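Local coordinates for protein soluble epoxide hydrolase (Bacillus megaterium, PDB 4INZ) that belongs to the alpha/beta hydrolase fold family and is built as a single-chain soluble enzyme round a mixed, eight-stranded beta-sheet flanked by helices, at residues N26-H31 / E79-L84; T109-D114 / I135-P140; M146-T151 / P261-G266. The protein carries 1 engineered substitution. All blocks are in the same frame, centred on the assembly; numbering follows the deposited sequence.

How the interactions relate
Interaction 2 lies in the core, its centre about 6 Å from that of the chain, whereas those of interactions 1 and 3 lie about 18 Å out, on opposite sides. Interactions 1 and 2 reach the same sheet: the first pairs a loop with the start of strand 28-36, the second joins two parallel central strands by backbone hydrogen bonds and apolar packing. Interaction 1, at the surface, uses one glutamate in place of a strand, and the partly buried interaction 3 relies on an arginine, held by a glutamate of its own helix, that grips a backbone carbonyl. Interactions 2 and 3, linked through strand 131-137 and helix 142-151, have nearest atoms about 5 Å apart.

Interaction 1: N26-H31 / E79-L84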
loop_
_atom_site.group_PDB
_atom_site.type_symbol
_atom_site.label_atom_id
_atom_site.label_comp_id
_atom_site.label_asym_id
_atom_site.label_seq_id
_atom_site.Cartn_x
_atom_site.Cartn_y
_atom_site.Cartn_z
ATOM N N ASN A 26 -17.522 -0.466 -8.313
ATOM C CA ASN A 26 -17.393 0.981 -8.355
ATOM C C ASN A 26 -17.076 1.509 -9.753
ATOM O O ASN A 26 -16.307 2.461 -9.910
ATOM C CB ASN A 26 -16.309 1.414 -7.365
ATOM C CG ASN A 26 -16.399 2.880 -7.004
ATOM O OD1 ASN A 26 -17.428 3.526 -7.223
ATOM N ND2 ASN A 26 -15.321 3.414 -6.442
ATOM N N GLY A 27 -17.663 0.878 -10.766
ATOM C CA GLY A 27 -17.556 1.356 -12.134
ATOM C C GLY A 27 -16.314 0.915 -12.888
ATOM O O GLY A 27 -16.085 1.350 -14.019
ATOM N N VAL A 28 -15.512 0.053 -12.270
ATOM C CA VAL A 28 -14.287 -0.434 -12.899
ATOM C C VAL A 28 -14.122 -1.938 -12.708
ATOM O O VAL A 28 -14.702 -2.519 -11.789
ATOM C CB VAL A 28 -13.039 0.283 -12.329
ATOM C CG1 VAL A 28 -13.188 1.792 -12.464
ATOM C CG2 VAL A 28 -12.812 -0.102 -10.872
ATOM N N ASN A 29 -13.342 -2.565 -13.586
ATOM C CA ASN A 29 -12.976 -3.965 -13.428
ATOM C C ASN A 29 -11.599 -4.043 -12.795
ATOM O O ASN A 29 -10.617 -3.586 -13.387
ATOM C CB ASN A 29 -12.937 -4.683 -14.782
ATOM C CG ASN A 29 -14.309 -4.858 -15.399
ATOM O OD1 ASN A 29 -15.299 -5.078 -14.700
ATOM N ND2 ASN A 29 -14.374 -4.767 -16.723
ATOM N N LEU A 30 -11.524 -4.609 -11.592
ATOM C CA LEU A 30 -10.242 -4.776 -10.918
ATOM C C LEU A 30 -9.773 -6.221 -10.991
ATOM O O LEU A 30 -10.550 -7.149 -10.761
ATOM C CB LEU A 30 -10.339 -4.353 -9.456
ATOM C CG LEU A 30 -10.745 -2.911 -9.176
ATOM C CD1 LEU A 30 -10.674 -2.652 -7.690
ATOM C CD2 LEU A 30 -9.853 -1.943 -9.936
ATOM N N HIS A 31 -8.498 -6.397 -11.311
ATOM C CA HIS A 31 -7.874 -7.710 -11.358
ATOM C C HIS A 31 -7.311 -8.095 -9.988
ATOM O O HIS A 31 -6.851 -7.236 -9.239
ATOM C CB HIS A 31 -6.752 -7.699 -12.394
ATOM C CG HIS A 31 -5.983 -8.981 -12.475
ATOM N ND1 HIS A 31 -4.777 -9.167 -11.832
ATOM C CD2 HIS A 31 -6.234 -10.133 -13.143
ATOM C CE1 HIS A 31 -4.324 -10.382 -12.092
ATOM N NE2 HIS A 31 -5.187 -10.988 -12.887
ATOM N N GLU A 79 -8.511 -2.069 -14.574
ATOM C CA GLU A 79 -8.959 -0.995 -15.437
ATOM C C GLU A 79 -8.198 0.300 -15.159
ATOM O O GLU A 79 -7.757 0.546 -14.029
ATOM C CB GLU A 79 -10.467 -0.791 -15.262
ATOM C CG GLU A 79 -11.078 0.201 -16.219
ATOM C CD GLU A 79 -12.577 0.007 -16.383
ATOM O OE1 GLU A 79 -13.100 -1.040 -15.941
ATOM O OE2 GLU A 79 -13.229 0.904 -16.956
ATOM N N LYS A 80 -8.043 1.116 -16.198
ATOM C CA LYS A 80 -7.312 2.373 -16.102
ATOM C C LYS A 80 -8.184 3.551 -16.539
ATOM O O LYS A 80 -8.014 4.097 -17.638
ATOM C CB LYS A 80 -6.027 2.301 -16.927
ATOM C CG LYS A 80 -5.050 1.226 -16.429
ATOM C CD LYS A 80 -4.114 0.731 -17.531
ATOM C CE LYS A 80 -4.623 -0.554 -18.177
ATOM N NZ LYS A 80 -4.523 -1.755 -17.289
ATOM N N PRO A 81 -9.130 3.950 -15.676
ATOM C CA PRO A 81 -10.057 5.028 -16.042
ATOM C C PRO A 81 -9.328 6.348 -16.260
ATOM O O PRO A 81 -8.257 6.564 -15.685
ATOM C CB PRO A 81 -10.983 5.121 -14.825
ATOM C CG PRO A 81 -10.196 4.537 -13.692
ATOM C CD PRO A 81 -9.385 3.437 -14.320
ATOM N N SER A 82 -9.909 7.215 -17.089
ATOM C CA SER A 82 -9.326 8.517 -17.393
ATOM C C SER A 82 -9.643 9.538 -16.313
ATOM O O SER A 82 -10.658 9.428 -15.623
ATOM C CB SER A 82 -9.862 9.042 -18.730
ATOM O OG SER A 82 -9.348 8.297 -19.819
ATOM N N GLY A 83 -8.769 10.531 -16.177
ATOM C CA GLY A 83 -9.032 11.678 -15.324
ATOM C C GLY A 83 -8.549 11.533 -13.893
ATOM O O GLY A 83 -8.565 10.440 -13.323
ATOM N N LEU A 84 -8.130 12.648 -13.303
ATOM C CA LEU A 84 -7.614 12.649 -11.935
ATOM C C LEU A 84 -8.677 12.252 -10.925
ATOM O O LEU A 84 -8.380 11.598 -9.921
ATOM C CB LEU A 84 -7.067 14.028 -11.568
ATOM C CG LEU A 84 -5.728 14.408 -12.185
ATOM C CD1 LEU A 84 -5.339 15.813 -11.754
ATOM C CD2 LEU A 84 -4.656 13.394 -11.785
#
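Both backbone polar groups of N29 are taken by a single residue, E79. The amide N of E79 donates to N29 O over 2.9 Å, with the donor almost on the C=O axis. In return N29 N donates to E79 OE1 at 2.8 Å, reaching the oxygen from above the carboxylate plane. The side chain of E79 gets there by a simple route: CG stands anti to the backbone N (chi1 -174°) and the chain stays extended, so the carboxylate comes back alongside the strand. OE1 also rests against the backbone just before N29, 3.3 Å from V28 CA. E79 thus offers a main-chain N-H and a side-chain oxygen where a neighbouring strand would offer N-H and C=O.

The strand in question is 28-36, which forms a beta-hairpin with strand 20-25 of the mixed alpha/beta hydrolase sheet. N26 and G27 make the tight turn between them, a type I' turn in which both residues have positive phi (52° and 85°).

Next to the polar pair lies a small apolar contact, V28 CG1 to P81 CG at 4.2 Å, and R73 packs on both of these side chains. The side-chain amide of N29 crosses the E79 carboxylate obliquely and is not bonded to it; its OD1 is instead held by N24 of the partner strand. Farther along, H31 continues the same edge by backbone bonding with D71, while its own N is bound to S78 OG, directly before E79.

Interaction 2: T109-D114 / I135-P140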
loop_
_atom_site.group_PDB
_atom_site.type_symbol
_atom_site.label_atom_id
_atom_site.label_comp_id
_atom_site.label_asym_id
_atom_site.label_seq_id
_atom_site.Cartn_x
_atom_site.Cartn_y
_atom_site.Cartn_z
ATOM N N THR A 109 -9.251 -9.443 7.282
ATOM C CA THR A 109 -7.972 -8.995 7.799
ATOM C C THR A 109 -7.373 -8.216 6.649
ATOM O O THR A 109 -7.247 -8.756 5.549
ATOM C CB THR A 109 -7.075 -10.183 8.133
ATOM O OG1 THR A 109 -7.670 -10.924 9.209
ATOM C CG2 THR A 109 -5.682 -9.709 8.555
ATOM N N LEU A 110 -7.040 -6.946 6.890
ATOM C CA LEU A 110 -6.542 -6.059 5.843
ATOM C C LEU A 110 -5.029 -5.852 5.979
ATOM O O LEU A 110 -4.541 -5.434 7.035
ATOM C CB LEU A 110 -7.268 -4.713 5.912
ATOM C CG LEU A 110 -7.085 -3.777 4.718
ATOM C CD1 LEU A 110 -7.649 -4.422 3.461
ATOM C CD2 LEU A 110 -7.756 -2.427 4.980
ATOM N N VAL A 111 -4.292 -6.146 4.910
ATOM C CA VAL A 111 -2.824 -6.086 4.925
ATOM C C VAL A 111 -2.362 -5.071 3.884
ATOM O O VAL A 111 -2.702 -5.192 2.710
ATOM C CB VAL A 111 -2.225 -7.464 4.596
ATOM C CG1 VAL A 111 -0.700 -7.458 4.796
ATOM C CG2 VAL A 111 -2.879 -8.524 5.459
ATOM N N VAL A 112 -1.603 -4.064 4.305
ATOM C CA VAL A 112 -1.432 -2.884 3.453
ATOM C C VAL A 112 -0.009 -2.341 3.432
ATOM O O VAL A 112 0.741 -2.525 4.386
ATOM C CB VAL A 112 -2.399 -1.753 3.882
ATOM C CG1 VAL A 112 -3.849 -2.246 3.834
ATOM C CG2 VAL A 112 -2.057 -1.256 5.280
ATOM N N HIS A 113 0.339 -1.650 2.346
ATOM C CA HIS A 113 1.699 -1.153 2.126
ATOM C C HIS A 113 1.654 0.096 1.237
ATOM O O HIS A 113 0.920 0.124 0.249
ATOM C CB HIS A 113 2.521 -2.262 1.450
ATOM C CG HIS A 113 3.899 -1.861 1.031
ATOM N ND1 HIS A 113 4.848 -1.374 1.913
ATOM C CD2 HIS A 113 4.513 -1.937 -0.175
ATOM C CE1 HIS A 113 5.973 -1.144 1.261
ATOM N NE2 HIS A 113 5.795 -1.472 -0.008
ATOM N N ASP A 114 2.409 1.127 1.611
ATOM C CA ASP A 114 2.637 2.301 0.755
ATOM C C ASP A 114 1.300 2.983 0.406
ATOM O O ASP A 114 0.531 3.303 1.315
ATOM C CB ASP A 114 3.456 1.895 -0.486
ATOM C CG ASP A 114 3.975 3.085 -1.281
ATOM O OD1 ASP A 114 5.046 3.635 -0.920
ATOM O OD2 ASP A 114 3.324 3.461 -2.275
ATOM N N ILE A 135 -2.973 -5.115 9.313
ATOM C CA ILE A 135 -1.529 -5.292 9.304
ATOM C C ILE A 135 -0.954 -4.287 8.322
ATOM O O ILE A 135 -1.226 -4.357 7.120
ATOM C CB ILE A 135 -1.135 -6.717 8.882
ATOM C CG1 ILE A 135 -1.783 -7.742 9.816
ATOM C CG2 ILE A 135 0.386 -6.864 8.864
ATOM C CD1 ILE A 135 -1.472 -9.192 9.462
ATOM N N ALA A 136 -0.187 -3.332 8.841
ATOM C CA ALA A 136 0.327 -2.246 8.016
ATOM C C ALA A 136 1.846 -2.288 7.918
ATOM O O ALA A 136 2.535 -2.349 8.936
ATOM C CB ALA A 136 -0.116 -0.912 8.582
ATOM N N PHE A 137 2.351 -2.245 6.684
ATOM C CA PHE A 137 3.785 -2.124 6.416
ATOM C C PHE A 137 4.142 -0.658 6.150
ATOM O O PHE A 137 3.295 0.224 6.290
ATOM C CB PHE A 137 4.185 -3.011 5.218
ATOM C CG PHE A 137 4.042 -4.482 5.488
ATOM C CD1 PHE A 137 5.153 -5.248 5.837
ATOM C CD2 PHE A 137 2.797 -5.104 5.408
ATOM C CE1 PHE A 137 5.024 -6.615 6.100
ATOM C CE2 PHE A 137 2.658 -6.465 5.680
ATOM C CZ PHE A 137 3.770 -7.224 6.020
ATOM N N ASN A 138 5.390 -0.394 5.770
ATOM C CA ASN A 138 5.835 0.978 5.513
ATOM C C ASN A 138 4.830 1.776 4.691
ATOM O O ASN A 138 4.430 1.345 3.617
ATOM C CB ASN A 138 7.187 0.977 4.797
ATOM C CG ASN A 138 8.294 0.469 5.673
ATOM O OD1 ASN A 138 9.258 1.187 5.961
ATOM N ND2 ASN A 138 8.154 -0.765 6.133
ATOM N N GLY A 139 4.443 2.943 5.194
ATOM C CA GLY A 139 3.459 3.787 4.535
ATOM C C GLY A 139 2.894 4.753 5.557
ATOM O O GLY A 139 3.210 4.656 6.737
ATOM N N PRO A 140 2.044 5.686 5.115
ATOM C CA PRO A 140 1.633 6.761 6.024
ATOM C C PRO A 140 0.421 6.432 6.902
ATOM O O PRO A 140 -0.638 6.061 6.391
ATOM C CB PRO A 140 1.293 7.901 5.064
ATOM C CG PRO A 140 0.757 7.181 3.837
ATOM C CD PRO A 140 1.572 5.900 3.736
#
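Four backbone hydrogen bonds run between these segments. I135 N donates to L110 O at 2.8 Å and, one step on, V112 N donates to I135 O at 2.9 Å. F137 N then reaches V112 O at 2.8 Å, almost straight. This zigzag, in which V112 bonds to the residues on both flanks of A136, is the signature of parallel pairing, and the strand axes differ in direction by 1° at a spacing of 4.8 Å. A supporting CA-H...O contact joins V111 CA to I135 O at 3.2 Å. Farther along, D114 N donates to N138 O over 2.9 Å, in the carbonyl plane.

Apolar packing divides between the two sheet faces. On one, V111 CG1, anti to its backbone N, meets F137 CE2 at 3.6 Å in the plane of the phenyl ring, so the valine abuts the ring edge; V111 and F137 lie side by side and I135 shares their face. On the other, V112 CG2 touches A136 CB at 3.8 Å.

At the loop end D114 takes positive phi (59°) with psi -126°, an unusual backbone conformation, consistent with the nucleophile elbow that this fold places between strand 108-112 and helix 115-126. G139, with no side chain, lets its chain pass close by D114 N. The D114 carboxylate receives a bond from F47 N.

The pair forms a beta-alpha-beta unit with helix 115-126, flanked in the sheet by strands 40-44 and 248-253; helix 291-303 packs on I135 and F137, and P286 and Q287 of helix 286-289 border F137.

Interaction 3: M146-T151 / P261-G266; sequences MRELRT and PENLDG. With EDO (1,2-ethanediol), chain C.
The guanidinium of R147 carries the contact, engaged along its edges, with the E148 carboxylate on one side and the backbone O of D265 on another, both near its plane. R147 NE and NH2 converge side-on upon one oxygen, E148 OE2, NE at 2.8 Å, in a salt bridge that uses the anti lone pair. End-on, NH1 and NH2 share D265 O, each at 2.9 Å; NH2 meets that oxygen on a lone pair, while NH1 lies above the carbonyl plane. The R150 guanidinium faces its own helix instead of 261-266, with M146 O 3.7 Å above its centre. At its edge NE donates to O1 of a bound 1,2-ethanediol over 3.0 Å, straight at 179°, and its NH1 is held by the carbonyls of L231 and R233.

The contact joins the last turns of helix 142-151 to the 3-10 turn 261-264 and the residues after it, in the loop following strand 248-253. The helix opens the long helical insertion between strands 131-137 and 248-253, where epoxide hydrolases of this fold usually carry their cap; R147 thus ties the start of this probable cap region to that loop.

Bends bring the pair together: R147 turns at chi3 (60°) and E148 at chi2 (-58°), swinging the carboxylate to the NE/NH2 edge of the guanidinium, close to its plane. E148 OE1 lies against E262 CB at 3.3 Å, and the E148 and E262 chains cross at about a right angle. Their like charges are probably eased by R147 and by N152, whose ND2 binds OE1 of both. A water donates to E148 OE2 and to D265 OD2, the latter at 2.8 Å. N263, whose CG lies near E148 CG, turns its ND2 to the carbonyl of M260.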
loop_
_atom_site.group_PDB
_atom_site.type_symbol
_atom_site.label_atom_id
_atom_site.label_comp_id
_atom_site.label_asym_id
_atom_site.label_seq_id
_atom_site.Cartn_x
_atom_site.Cartn_y
_atom_site.Cartn_z
ATOM N N MET A 146 1.132 13.423 8.680
ATOM C CA MET A 146 1.005 14.874 8.585
ATOM C C MET A 146 1.887 15.555 9.632
ATOM O O MET A 146 2.514 16.576 9.362
ATOM C CB MET A 146 -0.451 15.302 8.744
ATOM C CG MET A 146 -1.351 14.772 7.646
ATOM S SD MET A 146 -0.888 15.333 5.987
ATOM C CE MET A 146 -1.367 17.070 6.067
ATOM N N ARG A 147 1.943 14.974 10.825
ATOM C CA ARG A 147 2.812 15.502 11.869
ATOM C C ARG A 147 4.270 15.562 11.398
ATOM O O ARG A 147 4.964 16.553 11.612
ATOM C CB ARG A 147 2.700 14.647 13.129
ATOM C CG ARG A 147 3.461 15.181 14.335
ATOM C CD ARG A 147 3.523 14.125 15.420
ATOM N NE ARG A 147 4.206 12.925 14.949
ATOM C CZ ARG A 147 4.097 11.724 15.508
ATOM N NH1 ARG A 147 3.315 11.549 16.567
ATOM N NH2 ARG A 147 4.765 10.691 15.000
ATOM N N GLU A 148 4.736 14.497 10.758
ATOM C CA GLU A 148 6.123 14.448 10.306
ATOM C C GLU A 148 6.384 15.367 9.110
ATOM O O GLU A 148 7.441 15.990 9.023
ATOM C CB GLU A 148 6.551 13.009 10.008
ATOM C CG GLU A 148 6.383 12.075 11.200
ATOM C CD GLU A 148 7.164 12.538 12.432
ATOM O OE1 GLU A 148 8.331 12.960 12.281
ATOM O OE2 GLU A 148 6.608 12.480 13.552
ATOM N N LEU A 149 5.419 15.460 8.196
ATOM C CA LEU A 149 5.544 16.389 7.071
ATOM C C LEU A 149 5.684 17.822 7.565
ATOM O O LEU A 149 6.374 18.635 6.947
ATOM C CB LEU A 149 4.334 16.303 6.139
ATOM C CG LEU A 149 4.307 15.186 5.101
ATOM C CD1 LEU A 149 3.115 15.381 4.164
ATOM C CD2 LEU A 149 5.616 15.157 4.318
ATOM N N ARG A 150 5.017 18.132 8.671
ATOM C CA ARG A 150 5.046 19.488 9.220
ATOM C C ARG A 150 6.375 19.839 9.887
ATOM O O ARG A 150 6.838 20.977 9.793
ATOM C CB ARG A 150 3.909 19.699 10.232
ATOM C CG ARG A 150 2.557 20.015 9.613
ATOM C CD ARG A 150 1.559 20.509 10.657
ATOM N NE ARG A 150 1.181 19.465 11.611
ATOM C CZ ARG A 150 0.182 18.608 11.419
ATOM N NH1 ARG A 150 -0.534 18.666 10.304
ATOM N NH2 ARG A 150 -0.101 17.690 12.333
ATOM N N THR A 151 6.989 18.872 10.560
ATOM C CA THR A 151 8.090 19.204 11.467
ATOM C C THR A 151 9.392 18.459 11.207
ATOM O O THR A 151 10.463 18.911 11.614
ATOM C CB THR A 151 7.687 18.957 12.932
ATOM O OG1 THR A 151 7.301 17.588 13.094
ATOM C CG2 THR A 151 6.523 19.853 13.320
ATOM N N PRO A 261 11.547 6.746 10.449
ATOM C CA PRO A 261 11.111 5.971 11.613
ATOM C C PRO A 261 10.158 6.740 12.526
ATOM O O PRO A 261 9.336 6.112 13.195
ATOM C CB PRO A 261 12.427 5.683 12.354
ATOM C CG PRO A 261 13.473 5.758 11.308
ATOM C CD PRO A 261 13.016 6.816 10.348
ATOM N N GLU A 262 10.266 8.069 12.560
ATOM C CA GLU A 262 9.448 8.874 13.474
ATOM C C GLU A 262 7.948 8.803 13.172
ATOM O O GLU A 262 7.128 9.230 13.984
ATOM C CB GLU A 262 9.913 10.333 13.502
ATOM C CG GLU A 262 11.267 10.547 14.165
ATOM C CD GLU A 262 12.430 10.201 13.255
ATOM O OE1 GLU A 262 12.213 10.060 12.033
ATOM O OE2 GLU A 262 13.562 10.062 13.762
ATOM N N ASN A 263 7.590 8.266 12.007
ATOM C CA ASN A 263 6.184 8.060 11.686
ATOM C C ASN A 263 5.513 7.174 12.724
ATOM O O ASN A 263 4.296 7.201 12.882
ATOM C CB ASN A 263 6.031 7.451 10.286
ATOM C CG ASN A 263 6.197 8.477 9.196
ATOM O OD1 ASN A 263 5.262 9.203 8.876
ATOM N ND2 ASN A 263 7.395 8.558 8.627
ATOM N N LEU A 264 6.320 6.396 13.442
ATOM C CA LEU A 264 5.791 5.448 14.413
ATOM C C LEU A 264 5.725 6.016 15.824
ATOM O O LEU A 264 5.099 5.421 16.703
ATOM C CB LEU A 264 6.636 4.178 14.419
ATOM C CG LEU A 264 6.638 3.476 13.060
ATOM C CD1 LEU A 264 7.367 2.157 13.173
ATOM C CD2 LEU A 264 5.206 3.267 12.602
ATOM N N ASP A 265 6.374 7.156 16.039
ATOM C CA ASP A 265 6.369 7.797 17.350
ATOM C C ASP A 265 4.949 8.135 17.798
ATOM O O ASP A 265 4.211 8.830 17.090
ATOM C CB ASP A 265 7.215 9.074 17.340
ATOM C CG ASP A 265 8.695 8.804 17.119
ATOM O OD1 ASP A 265 9.121 7.637 17.237
ATOM O OD2 ASP A 265 9.436 9.772 16.838
ATOM N N GLY A 266 4.571 7.644 18.974
ATOM C CA GLY A 266 3.292 7.976 19.572
ATOM C C GLY A 266 2.087 7.504 18.778
ATOM O O GLY A 266 0.977 8.006 18.961
HETATM C C1 EDO C . 1.489 19.275 14.773
HETATM O O1 EDO C . 2.772 19.262 14.134
HETATM C C2 EDO C . 1.059 17.850 15.104
HETATM O O2 EDO C . 1.275 17.595 16.498
HETATM O O HOH W 1 8.318 12.326 16.329
#